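Local coordinates for ATP-dependent helicase FUN30 (Saccharomyces cerevisiae S288c, PDB 5GN1), which uses ATP hydrolysis to remodel nucleosomes as an SNF2-family DNA helicase, promoting DNA end resection at double-strand breaks and supporting heterochromatin organization, at residues D287-A292 with A323-A328; S184-A189 with S314-I319; P47-H52 with R294-G299; K195-D200 with A273-I278. All blocks are in the same frame, centred on the assembly; numbering follows the deposited sequence.

Contact 1: residues D287-A292 with A323-A328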
loop_
_atom_site.group_PDB
_atom_site.type_symbol
_atom_site.label_atom_id
_atom_site.label_comp_id
_atom_site.label_asym_id
_atom_site.label_seq_id
_atom_site.Cartn_x
_atom_site.Cartn_y
_atom_site.Cartn_z
ATOM N N ASP A 287 9.229 -7.233 -12.030
ATOM C CA ASP A 287 9.424 -6.138 -11.085
ATOM C C ASP A 287 9.810 -6.649 -9.703
ATOM O O ASP A 287 10.703 -6.091 -9.061
ATOM C CB ASP A 287 8.155 -5.295 -10.987
ATOM C CG ASP A 287 7.805 -4.613 -12.292
ATOM O OD1 ASP A 287 8.713 -4.437 -13.133
ATOM O OD2 ASP A 287 6.623 -4.248 -12.463
ATOM N N ASP A 288 9.148 -7.703 -9.227
ATOM C CA ASP A 288 9.457 -8.228 -7.901
ATOM C C ASP A 288 10.765 -9.008 -7.887
ATOM O O ASP A 288 11.406 -9.112 -6.832
ATOM C CB ASP A 288 8.323 -9.114 -7.390
ATOM C CG ASP A 288 7.056 -8.328 -7.091
ATOM O OD1 ASP A 288 7.143 -7.088 -6.957
ATOM O OD2 ASP A 288 5.970 -8.956 -7.001
ATOM N N ARG A 289 11.185 -9.496 -9.045
ATOM C CA ARG A 289 12.459 -10.169 -9.161
ATOM C C ARG A 289 13.542 -9.088 -9.129
ATOM O O ARG A 289 14.514 -9.230 -8.457
ATOM C CB ARG A 289 12.540 -11.045 -10.405
ATOM C CG ARG A 289 11.778 -12.353 -10.276
ATOM C CD ARG A 289 11.644 -13.175 -11.559
ATOM N NE ARG A 289 10.464 -14.038 -11.484
ATOM C CZ ARG A 289 10.063 -14.885 -12.424
ATOM N NH1 ARG A 289 10.740 -15.026 -13.540
ATOM N NH2 ARG A 289 8.965 -15.581 -12.241
ATOM N N GLN A 290 13.339 -8.015 -9.854
ATOM C CA GLN A 290 14.264 -6.884 -9.844
ATOM C C GLN A 290 14.431 -6.313 -8.441
ATOM O O GLN A 290 15.546 -5.976 -8.036
ATOM C CB GLN A 290 13.782 -5.790 -10.798
ATOM C CG GLN A 290 14.163 -6.024 -12.258
ATOM C CD GLN A 290 15.657 -5.893 -12.483
ATOM O OE1 GLN A 290 16.437 -6.781 -12.130
ATOM N NE2 GLN A 290 16.066 -4.769 -13.051
ATOM N N ALA A 291 13.329 -6.175 -7.701
ATOM C CA ALA A 291 13.397 -5.730 -6.315
ATOM C C ALA A 291 14.217 -6.695 -5.467
ATOM O O ALA A 291 15.129 -6.282 -4.744
ATOM C CB ALA A 291 11.981 -5.572 -5.755
ATOM N N ALA A 292 13.921 -7.993 -5.558
ATOM C CA ALA A 292 14.665 -8.980 -4.783
ATOM C C ALA A 292 16.149 -8.982 -5.132
ATOM O O ALA A 292 16.993 -9.207 -4.254
ATOM C CB ALA A 292 14.058 -10.369 -4.990
ATOM N N ALA A 323 -0.453 -13.437 -12.837
ATOM C CA ALA A 323 0.649 -12.528 -13.130
ATOM C C ALA A 323 1.518 -13.090 -14.249
ATOM O O ALA A 323 1.790 -14.292 -14.301
ATOM C CB ALA A 323 1.489 -12.287 -11.868
ATOM N N LYS A 324 1.902 -12.230 -15.169
ATOM C CA LYS A 324 2.726 -12.715 -16.253
ATOM C C LYS A 324 4.042 -12.015 -16.447
ATOM O O LYS A 324 4.093 -10.838 -16.680
ATOM C CB LYS A 324 1.955 -12.590 -17.558
ATOM C CG LYS A 324 0.787 -13.461 -17.676
ATOM C CD LYS A 324 0.046 -13.299 -18.945
ATOM C CE LYS A 324 -1.071 -14.175 -19.040
ATOM N NZ LYS A 324 -1.836 -14.049 -20.232
ATOM N N ASN A 325 5.041 -12.872 -16.528
ATOM C CA ASN A 325 6.437 -12.448 -16.622
ATOM C C ASN A 325 6.734 -11.898 -18.018
ATOM O O ASN A 325 6.526 -12.591 -19.018
ATOM C CB ASN A 325 7.337 -13.642 -16.297
ATOM C CG ASN A 325 8.798 -13.268 -16.172
ATOM O OD1 ASN A 325 9.145 -12.123 -15.879
ATOM N ND2 ASN A 325 9.668 -14.243 -16.389
ATOM N N LYS A 326 7.227 -10.656 -18.086
ATOM C CA LYS A 326 7.433 -9.929 -19.336
ATOM C C LYS A 326 8.469 -8.827 -19.131
ATOM O O LYS A 326 8.712 -8.382 -18.006
ATOM C CB LYS A 326 6.122 -9.307 -19.838
ATOM C CG LYS A 326 5.915 -7.897 -19.327
ATOM C CD LYS A 326 4.469 -7.528 -19.188
ATOM C CE LYS A 326 3.841 -7.307 -20.494
ATOM N NZ LYS A 326 2.611 -6.529 -20.335
ATOM N N LEU A 327 9.091 -8.378 -20.229
ATOM C CA LEU A 327 9.921 -7.178 -20.214
ATOM C C LEU A 327 9.154 -5.994 -20.795
ATOM O O LEU A 327 8.366 -6.148 -21.731
ATOM C CB LEU A 327 11.224 -7.372 -20.996
ATOM C CG LEU A 327 12.107 -6.108 -21.084
ATOM C CD1 LEU A 327 12.653 -5.689 -19.707
ATOM C CD2 LEU A 327 13.238 -6.227 -22.112
ATOM N N ALA A 328 9.409 -4.809 -20.242
ATOM C CA ALA A 328 8.749 -3.580 -20.651
ATOM C C ALA A 328 9.327 -3.045 -21.957
ATOM O O ALA A 328 10.470 -3.327 -22.332
ATOM C CB ALA A 328 8.876 -2.513 -19.563
#
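R289 lies on helix 285-292, whose C-terminal half opens helicase motif VI of the C-terminal RecA-like lobe, and it meets N325 in the loop that follows helix 315-322. The pair is a worked example of surface proximity without a bond. NH1 of R289 comes within 3.1 Å of ND2 of N325, but both atoms are donors as modelled, so closeness here brings no hydrogen bond. The amide oxygen, OD1 of N325, lies over one face of the guanidinium at 4.1 Å from NH1 of R289, and the guanidinium and amide planes are tilted 55° apart. Because an amide's oxygen and nitrogen are easily exchanged in a crystallographic model, the assigned orientation of N325 is best treated as doubtful. The two side chains cross at about a right angle. R289 runs out extended from CG to NE, which carries its charged end beyond the helix surface, while N325 holds CG opposite its backbone N (chi1 -172°), and this brings the amide round to the guanidinium.

In the RecA-like fold of SNF2 enzymes this helix follows the strand that here spans 275-278, and its start is tied to the preceding loop: OD2 of D287 bonds to S282 OG and OD2 of D288 to S282 N. The 323-328 loop is held to the same region by other means, since N284 ND2 bonds to the backbone O of K326, A323 packs on P285, and N325 also touches H286. R289 and N325 are both exposed and also touch a neighbouring molecule in the crystal, which may influence their pose.

Contact 2: residues S184-A189 with S314-I319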
loop_
_atom_site.group_PDB
_atom_site.type_symbol
_atom_site.label_atom_id
_atom_site.label_comp_id
_atom_site.label_asym_id
_atom_site.label_seq_id
_atom_site.Cartn_x
_atom_site.Cartn_y
_atom_site.Cartn_z
ATOM N N SER A 184 -4.248 -4.365 10.649
ATOM C CA SER A 184 -4.374 -4.953 9.326
ATOM C C SER A 184 -3.813 -6.363 9.396
ATOM O O SER A 184 -2.856 -6.614 10.127
ATOM C CB SER A 184 -3.622 -4.136 8.271
ATOM O OG SER A 184 -3.369 -4.903 7.111
ATOM N N GLY A 185 -4.409 -7.280 8.626
ATOM C CA GLY A 185 -3.893 -8.641 8.589
ATOM C C GLY A 185 -2.495 -8.730 8.005
ATOM O O GLY A 185 -1.706 -9.602 8.384
ATOM N N LYS A 186 -2.159 -7.839 7.075
ATOM C CA LYS A 186 -0.797 -7.865 6.559
ATOM C C LYS A 186 0.199 -7.332 7.578
ATOM O O LYS A 186 1.369 -7.735 7.559
ATOM C CB LYS A 186 -0.693 -7.083 5.253
ATOM C CG LYS A 186 -1.267 -7.812 4.076
ATOM C CD LYS A 186 -0.377 -7.664 2.860
ATOM C CE LYS A 186 -1.002 -8.403 1.712
ATOM N NZ LYS A 186 -0.344 -8.169 0.405
ATOM N N ILE A 187 -0.229 -6.434 8.467
ATOM C CA ILE A 187 0.689 -5.951 9.499
ATOM C C ILE A 187 0.904 -7.030 10.547
ATOM O O ILE A 187 2.027 -7.233 11.021
ATOM C CB ILE A 187 0.183 -4.635 10.120
ATOM C CG1 ILE A 187 0.018 -3.562 9.034
ATOM C CG2 ILE A 187 1.143 -4.143 11.220
ATOM C CD1 ILE A 187 1.270 -3.279 8.196
ATOM N N ASP A 188 -0.163 -7.751 10.914
ATOM C CA ASP A 188 -0.021 -8.908 11.795
ATOM C C ASP A 188 1.028 -9.874 11.260
ATOM O O ASP A 188 1.938 -10.298 11.988
ATOM C CB ASP A 188 -1.368 -9.626 11.956
ATOM C CG ASP A 188 -2.353 -8.846 12.825
ATOM O OD1 ASP A 188 -1.907 -8.054 13.686
ATOM O OD2 ASP A 188 -3.577 -9.045 12.656
ATOM N N ALA A 189 0.922 -10.221 9.977
ATOM C CA ALA A 189 1.906 -11.107 9.370
ATOM C C ALA A 189 3.294 -10.472 9.355
ATOM O O ALA A 189 4.292 -11.145 9.631
ATOM C CB ALA A 189 1.468 -11.481 7.955
ATOM N N SER A 314 -8.929 -13.084 -1.382
ATOM C CA SER A 314 -8.836 -11.721 -1.873
ATOM C C SER A 314 -8.311 -11.743 -3.297
ATOM O O SER A 314 -7.768 -12.744 -3.773
ATOM C CB SER A 314 -7.918 -10.861 -0.997
ATOM O OG SER A 314 -6.584 -10.930 -1.474
ATOM N N ILE A 315 -8.448 -10.593 -3.958
ATOM C CA ILE A 315 -7.953 -10.401 -5.313
ATOM C C ILE A 315 -6.462 -10.697 -5.439
ATOM O O ILE A 315 -5.979 -10.989 -6.537
ATOM C CB ILE A 315 -8.274 -8.962 -5.747
ATOM C CG1 ILE A 315 -7.942 -8.753 -7.223
ATOM C CG2 ILE A 315 -7.541 -7.978 -4.851
ATOM C CD1 ILE A 315 -8.496 -7.466 -7.776
ATOM N N GLU A 316 -5.712 -10.624 -4.333
ATOM C CA GLU A 316 -4.277 -10.901 -4.399
ATOM C C GLU A 316 -4.008 -12.343 -4.810
ATOM O O GLU A 316 -3.006 -12.624 -5.471
ATOM C CB GLU A 316 -3.616 -10.596 -3.054
ATOM C CG GLU A 316 -3.583 -9.091 -2.724
ATOM C CD GLU A 316 -2.675 -8.754 -1.538
ATOM O OE1 GLU A 316 -2.492 -9.616 -0.654
ATOM O OE2 GLU A 316 -2.129 -7.628 -1.511
ATOM N N GLU A 317 -4.894 -13.267 -4.428
ATOM C CA GLU A 317 -4.780 -14.638 -4.914
ATOM C C GLU A 317 -4.937 -14.700 -6.431
ATOM O O GLU A 317 -4.164 -15.382 -7.111
ATOM C CB GLU A 317 -5.808 -15.529 -4.210
ATOM C CG GLU A 317 -5.522 -15.705 -2.721
ATOM C CD GLU A 317 -6.433 -16.723 -2.038
ATOM O OE1 GLU A 317 -7.613 -16.409 -1.770
ATOM O OE2 GLU A 317 -5.965 -17.852 -1.789
ATOM N N LYS A 318 -5.916 -13.967 -6.985
ATOM C CA LYS A 318 -6.095 -13.936 -8.436
ATOM C C LYS A 318 -4.895 -13.314 -9.129
ATOM O O LYS A 318 -4.482 -13.764 -10.206
ATOM C CB LYS A 318 -7.364 -13.158 -8.792
ATOM C CG LYS A 318 -8.620 -13.739 -8.190
ATOM C CD LYS A 318 -8.750 -15.185 -8.582
ATOM C CE LYS A 318 -9.431 -15.997 -7.496
ATOM N NZ LYS A 318 -9.484 -17.431 -7.891
ATOM N N ILE A 319 -4.332 -12.259 -8.539
ATOM C CA ILE A 319 -3.166 -11.623 -9.143
ATOM C C ILE A 319 -1.959 -12.560 -9.108
ATOM O O ILE A 319 -1.185 -12.629 -10.069
ATOM C CB ILE A 319 -2.893 -10.276 -8.447
ATOM C CG1 ILE A 319 -3.982 -9.278 -8.857
ATOM C CG2 ILE A 319 -1.482 -9.745 -8.775
ATOM C CD1 ILE A 319 -3.912 -7.952 -8.140
#
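K186 and E316 approach from opposite directions, each reaching out from the first turn of its own helix, and their charged ends close a gap of 11.9 Å between the CA atoms of K186 and E316. The meeting is a two-pronged salt bridge: NZ of K186 lies 2.7 Å from OE2 of E316 and 2.8 Å from OE1 of E316. Each oxygen uses the syn lone pair, on the side of its fellow, so the ammonium sits in the fork of the carboxylate. The lysine chain bends at chi2 (-138°) and then runs straight to NZ, while the glutamate is extended beyond CG.

Such buried charges illustrate how an alpha/beta fold can pay for ionic groups beneath its surface. In this RecA-like lobe NZ of K186 also bonds to the carbonyls of F279, just past strand 275-278, and of L309, within strand 304-311, while OE1 of E316 accepts from T311 N. An alanine in place of E316 would probably leave the buried ammonium of K186 without its counter-charge and T311 N without its side-chain acceptor.

Both helices start alike. S184 is the N-cap of helix 185-200, its OG accepting from K186 N at 3.2 Å, and S314 caps helix 315-322, its OG accepting from E316 N at 3.0 Å. The first turn of a helix tends to favour a carboxylate, which probably helps keep E316 ionised; a lysine there is probably less favoured, a cost that the carboxylate of E316 would help to offset. L112 packs against both side chains.

Contact 3: residues P47-H52 with R294-G299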
loop_
_atom_site.group_PDB
_atom_site.type_symbol
_atom_site.label_atom_id
_atom_site.label_comp_id
_atom_site.label_asym_id
_atom_site.label_seq_id
_atom_site.Cartn_x
_atom_site.Cartn_y
_atom_site.Cartn_z
ATOM N N PRO A 47 25.317 -17.055 -3.729
ATOM C CA PRO A 47 24.534 -18.065 -3.016
ATOM C C PRO A 47 23.095 -18.059 -3.496
ATOM O O PRO A 47 22.623 -17.055 -4.051
ATOM C CB PRO A 47 24.630 -17.624 -1.548
ATOM C CG PRO A 47 25.757 -16.610 -1.509
ATOM C CD PRO A 47 25.752 -15.961 -2.844
ATOM N N PRO A 48 22.365 -19.153 -3.293
ATOM C CA PRO A 48 20.996 -19.231 -3.819
ATOM C C PRO A 48 20.036 -18.306 -3.090
ATOM O O PRO A 48 20.224 -17.965 -1.920
ATOM C CB PRO A 48 20.614 -20.700 -3.597
ATOM C CG PRO A 48 21.498 -21.163 -2.483
ATOM C CD PRO A 48 22.797 -20.424 -2.681
ATOM N N LYS A 49 18.994 -17.901 -3.810
ATOM C CA LYS A 49 17.838 -17.239 -3.230
ATOM C C LYS A 49 16.679 -18.228 -3.107
ATOM O O LYS A 49 16.632 -19.252 -3.794
ATOM C CB LYS A 49 17.434 -16.032 -4.074
ATOM C CG LYS A 49 16.858 -16.350 -5.444
ATOM C CD LYS A 49 16.550 -15.056 -6.181
ATOM C CE LYS A 49 15.795 -15.277 -7.477
ATOM N NZ LYS A 49 15.815 -14.012 -8.288
ATOM N N HIS A 50 15.764 -17.930 -2.187
ATOM C CA HIS A 50 14.578 -18.750 -1.966
ATOM C C HIS A 50 13.363 -17.841 -1.799
ATOM O O HIS A 50 13.385 -16.919 -0.977
ATOM C CB HIS A 50 14.740 -19.649 -0.735
ATOM C CG HIS A 50 15.954 -20.535 -0.771
ATOM N ND1 HIS A 50 16.039 -21.657 -1.572
ATOM C CD2 HIS A 50 17.119 -20.480 -0.080
ATOM C CE1 HIS A 50 17.208 -22.246 -1.381
ATOM N NE2 HIS A 50 17.883 -21.551 -0.483
ATOM N N THR A 51 12.304 -18.098 -2.570
ATOM C CA THR A 51 11.083 -17.302 -2.503
ATOM C C THR A 51 9.973 -18.078 -1.808
ATOM O O THR A 51 9.826 -19.286 -2.009
ATOM C CB THR A 51 10.639 -16.862 -3.904
ATOM O OG1 THR A 51 10.466 -18.010 -4.745
ATOM C CG2 THR A 51 11.696 -15.965 -4.518
ATOM N N HIS A 52 9.199 -17.383 -0.984
ATOM C CA HIS A 52 8.148 -17.988 -0.181
ATOM C C HIS A 52 6.903 -17.121 -0.282
ATOM O O HIS A 52 6.981 -15.931 -0.600
ATOM C CB HIS A 52 8.546 -18.107 1.307
ATOM C CG HIS A 52 9.966 -18.534 1.535
ATOM N ND1 HIS A 52 10.339 -19.858 1.639
ATOM C CD2 HIS A 52 11.102 -17.810 1.696
ATOM C CE1 HIS A 52 11.645 -19.933 1.845
ATOM N NE2 HIS A 52 12.133 -18.704 1.879
ATOM N N ARG A 294 18.002 -6.493 -5.568
ATOM C CA ARG A 294 18.791 -5.483 -4.857
ATOM C C ARG A 294 19.635 -6.138 -3.770
ATOM O O ARG A 294 20.731 -5.663 -3.463
ATOM C CB ARG A 294 17.892 -4.396 -4.241
ATOM C CG ARG A 294 17.017 -3.599 -5.230
ATOM C CD ARG A 294 17.803 -3.145 -6.454
ATOM N NE ARG A 294 17.683 -4.104 -7.552
ATOM C CZ ARG A 294 18.518 -4.170 -8.579
ATOM N NH1 ARG A 294 19.565 -3.349 -8.632
ATOM N NH2 ARG A 294 18.318 -5.068 -9.539
ATOM N N ALA A 295 19.149 -7.240 -3.207
ATOM C CA ALA A 295 19.846 -8.047 -2.217
ATOM C C ALA A 295 20.546 -9.250 -2.832
ATOM O O ALA A 295 21.683 -9.567 -2.456
ATOM C CB ALA A 295 18.856 -8.534 -1.149
ATOM N N HIS A 296 19.891 -9.920 -3.783
ATOM C CA HIS A 296 20.417 -11.139 -4.401
ATOM C C HIS A 296 21.193 -10.728 -5.642
ATOM O O HIS A 296 20.658 -10.684 -6.752
ATOM C CB HIS A 296 19.299 -12.122 -4.728
ATOM C CG HIS A 296 19.753 -13.294 -5.546
ATOM N ND1 HIS A 296 20.554 -14.293 -5.033
ATOM C CD2 HIS A 296 19.556 -13.600 -6.851
ATOM C CE1 HIS A 296 20.818 -15.172 -5.983
ATOM N NE2 HIS A 296 20.228 -14.772 -7.097
ATOM N N ARG A 297 22.471 -10.411 -5.447
ATOM C CA ARG A 297 23.316 -9.924 -6.527
ATOM C C ARG A 297 24.769 -10.124 -6.121
ATOM O O ARG A 297 25.078 -10.491 -4.984
ATOM C CB ARG A 297 23.025 -8.451 -6.847
ATOM C CG ARG A 297 23.322 -7.513 -5.665
ATOM C CD ARG A 297 22.917 -6.075 -5.928
ATOM N NE ARG A 297 23.558 -5.514 -7.114
ATOM C CZ ARG A 297 22.952 -5.367 -8.291
ATOM N NH1 ARG A 297 21.686 -5.745 -8.447
ATOM N NH2 ARG A 297 23.617 -4.851 -9.317
ATOM N N VAL A 298 25.659 -9.865 -7.077
ATOM C CA VAL A 298 27.090 -10.049 -6.853
ATOM C C VAL A 298 27.530 -9.217 -5.661
ATOM O O VAL A 298 27.193 -8.033 -5.544
ATOM C CB VAL A 298 27.871 -9.690 -8.125
ATOM C CG1 VAL A 298 29.366 -9.845 -7.899
ATOM C CG2 VAL A 298 27.410 -10.562 -9.288
ATOM N N GLY A 299 28.272 -9.842 -4.754
ATOM C CA GLY A 299 28.665 -9.231 -3.504
ATOM C C GLY A 299 27.933 -9.790 -2.307
ATOM O O GLY A 299 28.430 -9.676 -1.177
HETATM O O HOH W 1 21.821 -14.937 -2.309
#
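K49 lies across the imidazole of H296 at about a right angle, and its methylene groups make the tight half of this contact. CD of K49 sits over one face of the ring in a CH-pi contact, 3.7 Å from the centroid of the H296 ring and 25° off its normal, offset toward CD2. CG of K49 occupies the place between backbone N and carbonyl carbon (chi1 69°), from which the extended chain sweeps over the ring. The ammonium passes beyond: NZ of K49 stays 4.6 Å from NE2 of H296 and makes a weak, long ion pair with D293.

The ring's edge is the water-lined side, where one carbonyl comes close but no direct hydrogen bond joins the segments. In the ring plane, P47 O lies 3.2 Å from CE1 of H296, and a water bridges the same two residues, donating to P47 O at 2.9 Å and hydrogen-bonded to ND1 of H296 at 3.1 Å.

Strand 49-56 is the outermost strand on this side of the parallel sheet, beside 304-311, and the histidine belongs to the RAHRVGQ sequence that is the hallmark of helicase motif VI in SNF2 proteins.

Contact 4: residues K195-D200 with A273-I278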
loop_
_atom_site.group_PDB
_atom_site.type_symbol
_atom_site.label_atom_id
_atom_site.label_comp_id
_atom_site.label_asym_id
_atom_site.label_seq_id
_atom_site.Cartn_x
_atom_site.Cartn_y
_atom_site.Cartn_z
ATOM N N LYS A 195 9.975 -9.996 13.510
ATOM C CA LYS A 195 10.554 -10.491 14.753
ATOM C C LYS A 195 11.516 -11.651 14.496
ATOM O O LYS A 195 12.611 -11.701 15.071
ATOM C CB LYS A 195 9.455 -10.905 15.732
ATOM C CG LYS A 195 10.024 -11.166 17.128
ATOM C CD LYS A 195 9.126 -12.001 18.014
ATOM C CE LYS A 195 9.941 -12.655 19.137
ATOM N NZ LYS A 195 10.916 -13.673 18.626
ATOM N N THR A 196 11.134 -12.584 13.628
ATOM C CA THR A 196 12.042 -13.664 13.262
ATOM C C THR A 196 13.339 -13.123 12.663
ATOM O O THR A 196 14.433 -13.509 13.084
ATOM C CB THR A 196 11.358 -14.608 12.275
ATOM O OG1 THR A 196 10.223 -15.214 12.906
ATOM C CG2 THR A 196 12.328 -15.681 11.827
ATOM N N ILE A 197 13.233 -12.228 11.675
ATOM C CA ILE A 197 14.412 -11.754 10.948
ATOM C C ILE A 197 15.313 -10.937 11.861
ATOM O O ILE A 197 16.542 -11.109 11.880
ATOM C CB ILE A 197 13.979 -10.918 9.724
ATOM C CG1 ILE A 197 13.290 -11.783 8.672
ATOM C CG2 ILE A 197 15.169 -10.144 9.127
ATOM C CD1 ILE A 197 12.613 -10.950 7.590
ATOM N N ILE A 198 14.724 -10.018 12.613
ATOM C CA ILE A 198 15.496 -8.992 13.303
ATOM C C ILE A 198 15.900 -9.440 14.703
ATOM O O ILE A 198 17.050 -9.262 15.109
ATOM C CB ILE A 198 14.707 -7.667 13.333
ATOM C CG1 ILE A 198 14.457 -7.171 11.907
ATOM C CG2 ILE A 198 15.474 -6.598 14.110
ATOM C CD1 ILE A 198 13.468 -6.023 11.832
ATOM N N VAL A 199 14.984 -10.044 15.457
ATOM C CA VAL A 199 15.306 -10.457 16.818
ATOM C C VAL A 199 15.961 -11.833 16.827
ATOM O O VAL A 199 17.025 -12.017 17.422
ATOM C CB VAL A 199 14.045 -10.423 17.702
ATOM C CG1 VAL A 199 14.409 -10.665 19.165
ATOM C CG2 VAL A 199 13.338 -9.088 17.558
ATOM N N ASP A 200 15.360 -12.813 16.145
ATOM C CA ASP A 200 15.875 -14.180 16.216
ATOM C C ASP A 200 17.075 -14.399 15.289
ATOM O O ASP A 200 18.068 -15.013 15.691
ATOM C CB ASP A 200 14.760 -15.174 15.898
ATOM C CG ASP A 200 13.598 -15.078 16.873
ATOM O OD1 ASP A 200 13.783 -14.515 17.974
ATOM O OD2 ASP A 200 12.498 -15.575 16.544
ATOM N N ALA A 273 21.602 -6.617 3.317
ATOM C CA ALA A 273 20.408 -7.336 3.742
ATOM C C ALA A 273 20.346 -8.671 3.006
ATOM O O ALA A 273 20.719 -8.745 1.837
ATOM C CB ALA A 273 19.144 -6.522 3.433
ATOM N N ASN A 274 19.878 -9.731 3.681
ATOM C CA ASN A 274 19.645 -11.004 2.997
ATOM C C ASN A 274 18.202 -11.475 3.142
ATOM O O ASN A 274 17.920 -12.662 2.942
ATOM C CB ASN A 274 20.627 -12.095 3.461
ATOM C CG ASN A 274 20.423 -12.517 4.906
ATOM O OD1 ASN A 274 20.347 -11.687 5.809
ATOM N ND2 ASN A 274 20.364 -13.830 5.136
ATOM N N ASN A 275 17.281 -10.558 3.468
ATOM C CA ASN A 275 15.856 -10.844 3.517
ATOM C C ASN A 275 15.107 -9.783 2.734
ATOM O O ASN A 275 15.484 -8.609 2.741
ATOM C CB ASN A 275 15.329 -10.893 4.945
ATOM C CG ASN A 275 16.029 -11.948 5.768
ATOM O OD1 ASN A 275 15.607 -13.107 5.801
ATOM N ND2 ASN A 275 17.103 -11.555 6.432
ATOM N N VAL A 276 14.045 -10.209 2.055
ATOM C CA VAL A 276 13.230 -9.324 1.239
ATOM C C VAL A 276 11.772 -9.670 1.507
ATOM O O VAL A 276 11.392 -10.843 1.452
ATOM C CB VAL A 276 13.561 -9.456 -0.264
ATOM C CG1 VAL A 276 12.570 -8.614 -1.081
ATOM C CG2 VAL A 276 14.995 -8.999 -0.548
ATOM N N ILE A 277 10.968 -8.660 1.830
ATOM C CA ILE A 277 9.537 -8.815 2.021
ATOM C C ILE A 277 8.847 -8.012 0.937
ATOM O O ILE A 277 9.061 -6.797 0.829
ATOM C CB ILE A 277 9.088 -8.357 3.413
ATOM C CG1 ILE A 277 9.819 -9.162 4.491
ATOM C CG2 ILE A 277 7.580 -8.505 3.553
ATOM C CD1 ILE A 277 9.457 -8.741 5.878
ATOM N N ILE A 278 8.045 -8.694 0.124
ATOM C CA ILE A 278 7.232 -8.056 -0.908
ATOM C C ILE A 278 5.886 -7.807 -0.246
ATOM O O ILE A 278 5.113 -8.745 -0.025
ATOM C CB ILE A 278 7.099 -8.937 -2.153
ATOM C CG1 ILE A 278 8.473 -9.340 -2.679
ATOM C CG2 ILE A 278 6.323 -8.212 -3.254
ATOM C CD1 ILE A 278 9.261 -8.189 -3.198
#
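Helix 185-200 lies against the parallel sheet of the RecA-like lobe, and its last turn meets strand 275-278 with CA of I197 7.6 Å from CA of N275. The helix ends in a wider, pi-type turn: K195 O accepts from V199 N and from D200 N, and a salt bridge, its hydrogen bond weak, from K195 NZ to D200 OD1 spans the same residues at 3.1 Å. On the strand, N275 and I277 present their side chains to the helix while V276 faces the other way, as expected of neighbouring strand positions.

Within 195-200, I197 alone touches the strand segment, and it slides past N275 in the opposite direction. Its CG2, set opposite its own backbone N, lies 3.6 Å from ND2 of N275, and its CG1 is 3.9 Å from OD1 of N275. The methyl CD1 of I197 continues along the asparagine to within 3.8 Å of CB of N275. Packing of a hydrocarbon on an amide is eased here because ND2 of N275 has partners outside: it bonds to E203 OE1 and to K204 O, which probably helps hold the amide in position as I197 covers it. An alanine at I197 would probably open a gap between helix and strand and leave the amide of N275 without its apolar cover.

Further along the strand, I277 joins the same layer, resting also on L190, L193 and L194 of the helix. The two isoleucines meet at their terminal methyls, CD1 of I197 lying 4.2 Å from CD1 of I277.

Overall arrangement
The four contacts sample one RecA-like lobe, from its buried sheet to its surface. Contacts 3 and 4, with centres about 13 Å apart, touch directly: A295 CB lies 3.5 Å from A273 O, so the motif VI loop packs on the loop just before strand 275-278. Contact 1 reaches the same strand, D288 OD2 being 3.8 Å from I278 CG2, and its centre is about 15 Å from that of contact 3. Contact 2 shares helix 185-200 with contact 4, but their centres are about 19 Å apart. Motif VI arginines of relatives help form the ATP site between two lobes; the contact 3 loop, with R294 and R297, probably belongs there, though no nucleotide is present.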